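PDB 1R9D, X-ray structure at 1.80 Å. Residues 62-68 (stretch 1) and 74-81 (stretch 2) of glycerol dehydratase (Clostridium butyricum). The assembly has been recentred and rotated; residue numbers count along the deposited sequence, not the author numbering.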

# COMPACT_ATOMS: atom_id res chain seq x y z
N ILE A 62 17.16 23.73 -2.07
CA ILE A 62 18.46 23.21 -2.49
C ILE A 62 19.31 24.35 -3.06
O ILE A 62 18.81 25.23 -3.75
CB ILE A 62 18.28 22.11 -3.59
CG1 ILE A 62 19.60 21.37 -3.82
CG2 ILE A 62 17.81 22.74 -4.87
CD1 ILE A 62 19.97 20.37 -2.73
N PRO A 63 20.62 24.36 -2.75
CA PRO A 63 21.48 25.42 -3.27
C PRO A 63 21.43 25.51 -4.79
O PRO A 63 21.34 24.49 -5.48
CB PRO A 63 22.87 25.02 -2.76
CG PRO A 63 22.56 24.38 -1.46
CD PRO A 63 21.36 23.51 -1.79
N ILE A 64 21.46 26.73 -5.30
CA ILE A 64 21.41 27.00 -6.73
C ILE A 64 22.79 27.51 -7.15
O ILE A 64 23.48 28.15 -6.37
CB ILE A 64 20.34 28.09 -7.03
CG1 ILE A 64 18.96 27.56 -6.66
CG2 ILE A 64 20.37 28.49 -8.49
CD1 ILE A 64 18.60 26.27 -7.35
N THR A 65 23.20 27.20 -8.38
CA THR A 65 24.51 27.64 -8.86
C THR A 65 24.55 27.91 -10.36
O THR A 65 24.04 27.13 -11.16
CB THR A 65 25.61 26.60 -8.56
OG1 THR A 65 25.69 26.35 -7.15
CG2 THR A 65 26.97 27.11 -9.05
N ILE A 66 25.16 29.03 -10.72
CA ILE A 66 25.35 29.39 -12.11
C ILE A 66 26.86 29.50 -12.26
O ILE A 66 27.48 30.38 -11.65
CB ILE A 66 24.67 30.73 -12.48
CG1 ILE A 66 23.14 30.57 -12.39
CG2 ILE A 66 25.07 31.15 -13.88
CD1 ILE A 66 22.35 31.75 -12.91
N ARG A 67 27.45 28.59 -13.02
CA ARG A 67 28.89 28.58 -13.21
C ARG A 67 29.32 29.64 -14.22
O ARG A 67 28.55 30.04 -15.09
CB ARG A 67 29.35 27.19 -13.65
CG ARG A 67 28.84 26.06 -12.75
CD ARG A 67 29.47 24.72 -13.10
NE ARG A 67 28.76 23.58 -12.52
CZ ARG A 67 28.61 23.36 -11.21
NH1 ARG A 67 29.13 24.19 -10.32
NH2 ARG A 67 27.93 22.30 -10.80
N ASP A 68 30.57 30.09 -14.10
CA ASP A 68 31.08 31.12 -15.00
C ASP A 68 30.97 30.78 -16.48
O ASP A 68 31.28 29.66 -16.90
CB ASP A 68 32.54 31.43 -14.65
CG ASP A 68 32.74 31.72 -13.18
OD1 ASP A 68 31.99 32.55 -12.62
OD2 ASP A 68 33.67 31.12 -12.57
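Stretch 2, residues 74-81: GSLTKEPR

Stretch 2 lies against stretch 1 as one irregular segment beside another, joined by a single arginine that reaches into a bend of backbone carbonyls and, farther along, by water bridging the two main chains. Neither stretch forms a regular helix or strand, and together they bury 417 Å². The backbones come nearest at Thr-65 and Ser-75, whose CA atoms are 5.7 Å apart. From there stretch 2 runs across stretch 1, neither parallel nor antiparallel to it, its Lys-78 near both Thr-65 and Pro-63; the CA-to-CB bonds of Pro-63, Thr-65 and Arg-67 all point toward it.

Arg-67 gives the largest share of stretch 1's covered surface, 101 Å². Arg-67 NH1 donates to Lys-78 O and Arg-67 NH2 to Thr-77 O, both at 2.9 Å, so two successive carbonyls meet the planar group near its edge, where its N-H bonds point. The faces, which offer no protons, take carbon: Ser-75 CB lies 3.5 Å from Arg-67 NH2 over one face, and Pro-80 CA 3.6 Å from the same atom over the opposite face. The turn of chain is further tied by Thr-77 OG1, which donates to Glu-79 O at 2.7 Å.

The CA-to-CB bonds of Thr-65 and Ser-75 each point toward the other stretch, their CB atoms 4.1 Å apart; such small side chains allow this close approach. Beside them a water donates to Thr-65 O (2.7 Å) and accepts from Gly-74 N (2.8 Å) and Ser-75 OG (2.6 Å). Another donates to Pro-63 O at 2.9 Å and Ser-75 O at 2.8 Å, bridging two carbonyls that cannot bond to each other. Gly-74 has phi/psi of 132/102, where a CB would jam against the preceding carbonyl oxygen. Pro-63 CB packs 4.2 Å from Lys-78 CG, a contact with the lysine's aliphatic portion, while its NZ is hydrogen-bonded elsewhere in the structure.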

# COMPACT_ATOMS: atom_id res chain seq x y z
N GLY A 74 21.59 25.50 -14.57
CA GLY A 74 20.94 24.46 -13.80
C GLY A 74 21.99 23.47 -13.33
O GLY A 74 22.46 22.64 -14.11
N SER A 75 22.38 23.58 -12.06
CA SER A 75 23.40 22.70 -11.49
C SER A 75 22.83 21.99 -10.27
O SER A 75 22.25 22.62 -9.38
CB SER A 75 24.63 23.51 -11.08
OG SER A 75 25.24 24.12 -12.20
N LEU A 76 23.04 20.67 -10.22
CA LEU A 76 22.54 19.85 -9.13
C LEU A 76 23.43 19.85 -7.89
O LEU A 76 22.97 19.50 -6.80
CB LEU A 76 22.35 18.41 -9.61
CG LEU A 76 21.49 18.19 -10.85
CD1 LEU A 76 21.21 16.71 -11.02
CD2 LEU A 76 20.18 18.96 -10.73
N THR A 77 24.69 20.23 -8.07
CA THR A 77 25.64 20.28 -6.96
C THR A 77 26.49 21.53 -7.08
O THR A 77 26.69 22.06 -8.18
CB THR A 77 26.57 19.03 -6.95
OG1 THR A 77 27.20 18.89 -8.24
CG2 THR A 77 25.78 17.78 -6.62
N LYS A 78 26.99 22.02 -5.94
CA LYS A 78 27.83 23.21 -5.92
C LYS A 78 29.14 22.95 -6.66
O LYS A 78 29.57 23.76 -7.48
CB LYS A 78 28.09 23.62 -4.47
CG LYS A 78 26.82 23.99 -3.71
CD LYS A 78 27.07 24.24 -2.23
CE LYS A 78 27.53 22.98 -1.52
NZ LYS A 78 27.70 23.18 -0.04
N GLU A 79 29.77 21.81 -6.36
CA GLU A 79 31.01 21.41 -7.02
C GLU A 79 30.60 20.69 -8.31
O GLU A 79 29.66 19.90 -8.30
CB GLU A 79 31.80 20.46 -6.12
CG GLU A 79 33.09 19.88 -6.72
CD GLU A 79 34.23 20.89 -6.83
OE1 GLU A 79 34.19 21.91 -6.12
OE2 GLU A 79 35.17 20.65 -7.62
N PRO A 80 31.28 20.95 -9.43
CA PRO A 80 30.88 20.25 -10.66
C PRO A 80 31.13 18.75 -10.58
O PRO A 80 31.90 18.28 -9.74
CB PRO A 80 31.74 20.91 -11.74
CG PRO A 80 32.07 22.27 -11.16
CD PRO A 80 32.34 21.94 -9.71
N ARG A 81 30.46 17.99 -11.44
CA ARG A 81 30.65 16.55 -11.49
C ARG A 81 30.57 15.86 -10.13
O ARG A 81 31.33 14.93 -9.85
CB ARG A 81 32.02 16.27 -12.12
CG ARG A 81 32.13 14.96 -12.86
CD ARG A 81 33.55 14.76 -13.38
NE ARG A 81 33.67 13.57 -14.21
CZ ARG A 81 34.83 13.07 -14.62
NH1 ARG A 81 35.97 13.67 -14.28
NH2 ARG A 81 34.86 11.98 -15.37
O HOH W 1 24.20 24.00 -7.08
O HOH W 2 23.51 22.23 -5.03
O HOH W 3 20.44 22.38 -7.25
O HOH W 4 24.17 25.97 -13.62